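Local coordinates for protein arginine phosphatase Ywle (Geobacillus stearothermophilus, PDB 4PIC) that catalyses the specific dephosphorylation of phosphoarginine residues in proteins and probably counteracts the protein arginine kinase McsB, at residues G85-D88 / M89-R93; K100-T103 / L104-V108; L133-L136 / I137-A141. All coordinates share one frame; numbering follows the deposited sequence.

Interaction 1: residues G85-D88 / M89-R93; sequences GHKD and MIVER
The peptide carbonyl of His86 is a flat group met by both the N and the side chain of Ile90: Ile90 N donates to His86 O over 2.9 Å from 19° off the carbonyl plane, while Ile90 CG1 lies 3.1 Å from the same His86 O. The imidazole of His86 itself takes no part; it points off the helix, and its NE2 is hydrogen-bonded to Thr10 OG1. The backbone N of His86 bonds to Thr83 OG1, at the start of helix 84-93. One residue earlier, Gly85 O accepts from Met89 N and also has Met89 CG 3.3 Å away. Met89, built as selenomethionine, reaches that carbonyl because its CG stands beside the backbone N (chi1 -66°); a bend at chi3 then takes the chain end off, toward Val38 of the same chain and Phe39 of the second subunit. Val91 repeats the scheme, with CG2 3.4 Å from Lys87 O, which Val91 N grips at 3.0 Å. Along this helix, then, carbon branches lie against carbonyl oxygens whose polarity the i to i+4 bonds already satisfy. The bonded backbone would be expected to hold His86 steadily, consistent with the placement of its ring beside Thr10, a substrate-binding residue by similarity, and a bound phosphate ion.

Interaction 2: residues K100-T103 / L104-V108; sequences KTFT and LKQFV
Thr103 and Gln106 illustrate how a capping box starts a helix, each side chain bonding the other's backbone. Thr103, at the N-cap, holds OG1 between its own N and carbonyl carbon (chi1 62°), where it accepts from Gln106 N at 3.0 Å. Gln106 adopts the matching rotation, uncommon within a helix: CG also sits between N and carbonyl carbon (chi1 85°), and the otherwise extended chain folds back across the threonine at about a right angle. This brings OE1 within 3.0 Å of Thr103 N, a fairly straight bond whose donor is tilted out of the amide plane. Gln106 CG is wedged 3.3 Å from both Thr103 O and Thr103 OG1. The amide stands nearly perpendicular to the Phe102 ring, with NE2 at the ring's edge, 4.0 Å from Phe102 CD1. Over one face of that ring, above its centre, lies Phe107 CD1, and the two ring planes make 47°, an oblique pairing. Phe107 can reach it because its CG is anti to the backbone N, while Phe107 N closes the first helical turn on Thr103 O at 3.0 Å. Thr103 OG1 has a further hydrogen-bond partner in Asp112 OD2. Strand 101-103 is an edge strand of the parallel sheet, bonded through its backbone to strand 78-81; the helical segment 104-108 leaves it nearly perpendicularly, and Leu104, Phe107 and Val108 pack against helix 123-150, while Thr101 and Gln106 meet helix 84-93.

Interaction 3: residues L133-L136 / I137-A141; sequences LETL and IDRLA
Ile137 turns CG1 to the side of its backbone N (chi1 -71°), which sets that carbon 3.2 Å from Leu133 O, the acceptor of Ile137 N. In Arg139 the first torsion (chi1 -46°) sets CG 3.0 Å from Thr135 O, and the bent second one (chi2 -97°) carries the guanidinium back alongside Thr135, whose CG2 is 4.0 Å from Arg139 NE. Glu134 and Asp138, one turn apart, run side by side in the same direction. All this belongs to helix 123-150, the long C-terminal helix of the low molecular weight phosphatase fold, which is amphipathic here: Leu133, Leu136, Ile137 and Leu140 line one side, facing helices 15-25 and 104-109, whereas the acidic pair emerges from another. The two carboxylates share a water, 2.7 Å from Glu134 OE2 and 2.8 Å from Asp138 OD1. Their like charges come no closer than 4.7 Å, between Glu134 OE2 and Asp138 OD2, and each acid has its own lysine, Lys57 for Glu134 OE1 and Lys26 for Asp138 OD1, which would temper the repulsion. On the buried side, Leu136 O receives Leu140 N at 2.8 Å, with Leu140 CB close beside that same oxygen.

The three contacts follow one another along the chain, each closing before the next opens, and they succeed each other across the fold as well. Interaction 1, on helix 84-93, lies on one side of the parallel sheet; interaction 2 turns from edge strand 101-103 into helix 104-109; interaction 3 sits on helix 123-150. Neighbouring centres are about 12 Å apart, those of interactions 1 and 3 about 22 Å. Interaction 2 is the go-between: Lys87 CD lies 3.2 Å from Gln106 OE1, and Leu104 CD2 lies 3.6 Å from Leu133 CD2. Interactions 1 and 3 do not touch, yet His86 and Leu133 both come close to Arg15, an active-site residue by similarity.

Interaction 1: residues G85-D88 / M89-R93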
loop_
_atom_site.group_PDB
_atom_site.type_symbol
_atom_site.label_atom_id
_atom_site.label_comp_id
_atom_site.label_asym_id
_atom_site.label_seq_id
_atom_site.Cartn_x
_atom_site.Cartn_y
_atom_site.Cartn_z
ATOM N N GLY A 85 7.095 7.902 2.012
ATOM C CA GLY A 85 5.750 7.373 1.850
ATOM C C GLY A 85 5.683 5.925 2.283
ATOM O O GLY A 85 4.761 5.515 2.985
ATOM N N HIS A 86 6.680 5.141 1.881
ATOM C CA HIS A 86 6.718 3.743 2.292
ATOM C C HIS A 86 6.934 3.636 3.795
ATOM O O HIS A 86 6.295 2.815 4.459
ATOM C CB HIS A 86 7.829 2.993 1.561
ATOM C CG HIS A 86 7.534 2.743 0.117
ATOM N ND1 HIS A 86 8.322 3.241 -0.896
ATOM C CD2 HIS A 86 6.543 2.040 -0.484
ATOM C CE1 HIS A 86 7.822 2.866 -2.063
ATOM N NE2 HIS A 86 6.748 2.132 -1.839
ATOM N N LYS A 87 7.855 4.438 4.325
ATOM C CA LYS A 87 8.082 4.467 5.765
ATOM C C LYS A 87 6.786 4.756 6.510
ATOM O O LYS A 87 6.435 4.052 7.465
ATOM C CB LYS A 87 9.141 5.506 6.127
ATOM C CG LYS A 87 9.396 5.595 7.633
ATOM C CD LYS A 87 10.389 6.690 7.966
ATOM C CE LYS A 87 10.163 7.223 9.372
ATOM N NZ LYS A 87 8.781 7.766 9.506
ATOM N N ASP A 88 6.059 5.770 6.055
ATOM C CA ASP A 88 4.819 6.154 6.716
ATOM C C ASP A 88 3.779 5.035 6.650
ATOM O O ASP A 88 3.111 4.752 7.633
ATOM C CB ASP A 88 4.255 7.442 6.113
ATOM C CG ASP A 88 5.098 8.660 6.433
ATOM O OD1 ASP A 88 5.895 8.618 7.393
ATOM O OD2 ASP A 88 4.951 9.666 5.710
HETATM N N MSE A 89 3.657 4.384 5.497
HETATM C CA MSE A 89 2.738 3.257 5.394
HETATM C C MSE A 89 3.105 2.118 6.329
HETATM O O MSE A 89 2.234 1.542 6.990
HETATM C CB MSE A 89 2.658 2.732 3.959
HETATM C CG MSE A 89 2.038 3.699 2.966
HETATM SE SE MSE A 89 1.766 2.908 1.229
HETATM C CE MSE A 89 0.302 1.741 1.702
ATOM N N ILE A 90 4.394 1.793 6.396
ATOM C CA ILE A 90 4.848 0.699 7.244
ATOM C C ILE A 90 4.532 0.956 8.713
ATOM O O ILE A 90 4.021 0.079 9.403
ATOM C CB ILE A 90 6.356 0.457 7.079
ATOM C CG1 ILE A 90 6.623 -0.039 5.659
ATOM C CG2 ILE A 90 6.858 -0.554 8.108
ATOM C CD1 ILE A 90 8.069 0.133 5.253
ATOM N N VAL A 91 4.801 2.176 9.166
ATOM C CA VAL A 91 4.613 2.533 10.571
ATOM C C VAL A 91 3.129 2.620 10.934
ATOM O O VAL A 91 2.724 2.255 12.035
ATOM C CB VAL A 91 5.348 3.845 10.909
ATOM C CG1 VAL A 91 4.987 4.331 12.297
ATOM C CG2 VAL A 91 6.859 3.636 10.781
ATOM N N GLU A 92 2.306 3.067 9.994
ATOM C CA GLU A 92 0.872 3.125 10.245
ATOM C C GLU A 92 0.291 1.711 10.319
ATOM O O GLU A 92 -0.542 1.428 11.178
ATOM C CB GLU A 92 0.163 3.955 9.169
ATOM C CG GLU A 92 -1.327 4.174 9.418
ATOM C CD GLU A 92 -1.895 5.286 8.551
ATOM O OE1 GLU A 92 -2.781 5.003 7.715
ATOM O OE2 GLU A 92 -1.456 6.449 8.715
ATOM N N ARG A 93 0.744 0.827 9.430
ATOM C CA ARG A 93 0.253 -0.552 9.388
ATOM C C ARG A 93 0.809 -1.402 10.520
ATOM O O ARG A 93 0.095 -2.230 11.096
ATOM C CB ARG A 93 0.607 -1.188 8.040
ATOM C CG ARG A 93 0.338 -2.675 7.950
ATOM C CD ARG A 93 -1.166 -2.978 7.926
ATOM N NE ARG A 93 -1.391 -4.407 7.750
ATOM C CZ ARG A 93 -1.353 -5.302 8.729
ATOM N NH1 ARG A 93 -1.107 -4.919 9.977
ATOM N NH2 ARG A 93 -1.562 -6.582 8.463
#

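Interaction 2: residues K100-T103 / L104-V108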
loop_
_atom_site.group_PDB
_atom_site.type_symbol
_atom_site.label_atom_id
_atom_site.label_comp_id
_atom_site.label_asym_id
_atom_site.label_seq_id
_atom_site.Cartn_x
_atom_site.Cartn_y
_atom_site.Cartn_z
ATOM N N LYS A 100 12.293 1.090 14.526
ATOM C CA LYS A 100 13.311 0.468 13.680
ATOM C C LYS A 100 13.039 0.647 12.191
ATOM O O LYS A 100 13.699 0.014 11.362
ATOM C CB LYS A 100 13.463 -1.017 14.004
ATOM C CG LYS A 100 12.236 -1.867 13.711
ATOM C CD LYS A 100 12.527 -3.324 14.058
ATOM C CE LYS A 100 11.275 -4.166 14.027
ATOM N NZ LYS A 100 11.604 -5.577 14.322
ATOM N N THR A 101 12.092 1.514 11.853
ATOM C CA THR A 101 11.770 1.761 10.448
ATOM C C THR A 101 12.254 3.145 10.055
ATOM O O THR A 101 11.948 4.132 10.722
ATOM C CB THR A 101 10.262 1.643 10.202
ATOM O OG1 THR A 101 9.842 0.333 10.599
ATOM C CG2 THR A 101 9.935 1.821 8.726
ATOM N N PHE A 102 13.046 3.212 8.989
ATOM C CA PHE A 102 13.625 4.469 8.543
ATOM C C PHE A 102 13.582 4.440 7.034
ATOM O O PHE A 102 13.479 3.366 6.456
ATOM C CB PHE A 102 15.113 4.547 8.924
ATOM C CG PHE A 102 15.424 4.229 10.365
ATOM C CD1 PHE A 102 15.608 5.248 11.282
ATOM C CD2 PHE A 102 15.576 2.915 10.781
ATOM C CE1 PHE A 102 15.912 4.961 12.605
ATOM C CE2 PHE A 102 15.880 2.621 12.101
ATOM C CZ PHE A 102 16.041 3.643 13.010
ATOM N N THR A 103 13.715 5.591 6.384
ATOM C CA THR A 103 14.103 5.555 4.971
ATOM C C THR A 103 15.578 5.200 4.930
ATOM O O THR A 103 16.329 5.515 5.856
ATOM C CB THR A 103 13.891 6.890 4.230
ATOM O OG1 THR A 103 14.713 7.911 4.819
ATOM C CG2 THR A 103 12.423 7.304 4.275
ATOM N N LEU A 104 16.005 4.534 3.868
ATOM C CA LEU A 104 17.417 4.217 3.719
ATOM C C LEU A 104 18.278 5.484 3.818
ATOM O O LEU A 104 19.298 5.492 4.501
ATOM C CB LEU A 104 17.643 3.496 2.391
ATOM C CG LEU A 104 19.074 3.272 1.944
ATOM C CD1 LEU A 104 19.867 2.444 2.954
ATOM C CD2 LEU A 104 19.061 2.596 0.569
ATOM N N LYS A 105 17.832 6.551 3.169
ATOM C CA LYS A 105 18.551 7.820 3.169
ATOM C C LYS A 105 18.701 8.409 4.568
ATOM O O LYS A 105 19.794 8.830 4.956
ATOM C CB LYS A 105 17.850 8.818 2.247
ATOM C CG LYS A 105 18.504 10.192 2.200
ATOM C CD LYS A 105 19.868 10.118 1.528
ATOM C CE LYS A 105 20.422 11.509 1.231
ATOM N NZ LYS A 105 21.705 11.460 0.462
ATOM N N GLN A 106 17.610 8.442 5.329
ATOM C CA GLN A 106 17.672 9.019 6.671
ATOM C C GLN A 106 18.582 8.197 7.575
ATOM O O GLN A 106 19.331 8.751 8.381
ATOM C CB GLN A 106 16.270 9.187 7.281
ATOM C CG GLN A 106 15.712 7.957 7.984
ATOM C CD GLN A 106 14.405 8.235 8.721
ATOM O OE1 GLN A 106 13.318 7.938 8.220
ATOM N NE2 GLN A 106 14.511 8.805 9.922
ATOM N N PHE A 107 18.560 6.876 7.411
ATOM C CA PHE A 107 19.336 6.009 8.286
ATOM C C PHE A 107 20.846 6.151 8.109
ATOM O O PHE A 107 21.612 6.043 9.082
ATOM C CB PHE A 107 18.932 4.550 8.096
ATOM C CG PHE A 107 19.620 3.624 9.044
ATOM C CD1 PHE A 107 19.307 3.642 10.394
ATOM C CD2 PHE A 107 20.587 2.742 8.595
ATOM C CE1 PHE A 107 19.940 2.794 11.277
ATOM C CE2 PHE A 107 21.230 1.889 9.476
ATOM C CZ PHE A 107 20.908 1.917 10.822
ATOM N N VAL A 108 21.291 6.387 6.878
ATOM C CA VAL A 108 22.726 6.485 6.644
ATOM C C VAL A 108 23.243 7.923 6.526
ATOM O O VAL A 108 24.447 8.141 6.597
ATOM C CB VAL A 108 23.164 5.674 5.409
ATOM C CG1 VAL A 108 22.836 4.197 5.588
ATOM C CG2 VAL A 108 22.485 6.211 4.177
#

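Interaction 3: residues L133-L136 / I137-A141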
loop_
_atom_site.group_PDB
_atom_site.type_symbol
_atom_site.label_atom_id
_atom_site.label_comp_id
_atom_site.label_asym_id
_atom_site.label_seq_id
_atom_site.Cartn_x
_atom_site.Cartn_y
_atom_site.Cartn_z
ATOM N N LEU A 133 21.339 4.097 -4.819
ATOM C CA LEU A 133 21.373 2.979 -3.886
ATOM C C LEU A 133 22.789 2.497 -3.623
ATOM O O LEU A 133 23.127 2.163 -2.493
ATOM C CB LEU A 133 20.532 1.821 -4.411
ATOM C CG LEU A 133 19.028 2.019 -4.358
ATOM C CD1 LEU A 133 18.334 0.927 -5.166
ATOM C CD2 LEU A 133 18.576 2.001 -2.905
ATOM N N GLU A 134 23.628 2.457 -4.650
ATOM C CA GLU A 134 24.998 2.000 -4.453
ATOM C C GLU A 134 25.715 2.897 -3.443
ATOM O O GLU A 134 26.389 2.415 -2.520
ATOM C CB GLU A 134 25.782 1.940 -5.770
ATOM C CG GLU A 134 27.232 1.540 -5.570
ATOM C CD GLU A 134 27.828 0.780 -6.740
ATOM O OE1 GLU A 134 27.525 1.113 -7.907
ATOM O OE2 GLU A 134 28.617 -0.155 -6.480
ATOM N N THR A 135 25.548 4.207 -3.610
ATOM C CA THR A 135 26.179 5.168 -2.717
ATOM C C THR A 135 25.695 4.980 -1.292
ATOM O O THR A 135 26.497 4.911 -0.353
ATOM C CB THR A 135 25.885 6.602 -3.178
ATOM O OG1 THR A 135 26.425 6.784 -4.494
ATOM C CG2 THR A 135 26.512 7.609 -2.215
ATOM N N LEU A 136 24.380 4.867 -1.133
ATOM C CA LEU A 136 23.811 4.726 0.200
ATOM C C LEU A 136 24.145 3.383 0.845
ATOM O O LEU A 136 24.340 3.300 2.064
ATOM C CB LEU A 136 22.301 4.951 0.167
ATOM C CG LEU A 136 21.892 6.374 -0.234
ATOM C CD1 LEU A 136 20.396 6.474 -0.432
ATOM C CD2 LEU A 136 22.344 7.392 0.801
ATOM N N ILE A 137 24.230 2.334 0.037
ATOM C CA ILE A 137 24.512 1.010 0.569
ATOM C C ILE A 137 25.985 0.866 0.944
ATOM O O ILE A 137 26.328 0.167 1.909
ATOM C CB ILE A 137 23.989 -0.069 -0.377
ATOM C CG1 ILE A 137 22.456 -0.052 -0.294
ATOM C CG2 ILE A 137 24.525 -1.441 -0.025
ATOM C CD1 ILE A 137 21.801 -0.910 -1.294
ATOM N N ASP A 138 26.858 1.568 0.222
ATOM C CA ASP A 138 28.255 1.650 0.628
ATOM C C ASP A 138 28.338 2.311 2.004
ATOM O O ASP A 138 29.058 1.835 2.888
ATOM C CB ASP A 138 29.090 2.432 -0.395
ATOM C CG ASP A 138 29.370 1.640 -1.657
ATOM O OD1 ASP A 138 29.138 0.414 -1.670
ATOM O OD2 ASP A 138 29.845 2.248 -2.642
ATOM N N ARG A 139 27.593 3.399 2.199
ATOM C CA ARG A 139 27.607 4.079 3.496
ATOM C C ARG A 139 26.987 3.202 4.570
ATOM O O ARG A 139 27.443 3.192 5.713
ATOM C CB ARG A 139 26.852 5.410 3.450
ATOM C CG ARG A 139 27.166 6.290 2.260
ATOM C CD ARG A 139 28.193 7.368 2.524
ATOM N NE ARG A 139 28.274 8.260 1.366
ATOM C CZ ARG A 139 29.387 8.844 0.938
ATOM N NH1 ARG A 139 30.532 8.641 1.575
ATOM N NH2 ARG A 139 29.355 9.635 -0.127
ATOM N N LEU A 140 25.940 2.470 4.212
ATOM C CA LEU A 140 25.323 1.535 5.142
ATOM C C LEU A 140 26.312 0.466 5.593
ATOM O O LEU A 140 26.418 0.179 6.794
ATOM C CB LEU A 140 24.117 0.874 4.480
ATOM C CG LEU A 140 23.422 -0.202 5.306
ATOM C CD1 LEU A 140 22.825 0.440 6.529
ATOM C CD2 LEU A 140 22.328 -0.850 4.475
ATOM N N ALA A 141 27.045 -0.106 4.639
ATOM C CA ALA A 141 28.053 -1.115 4.960
ATOM C C ALA A 141 29.078 -0.564 5.942
ATOM O O ALA A 141 29.413 -1.206 6.944
ATOM C CB ALA A 141 28.739 -1.602 3.700
HETATM O O HOH W 1 30.096 -0.362 -4.184
#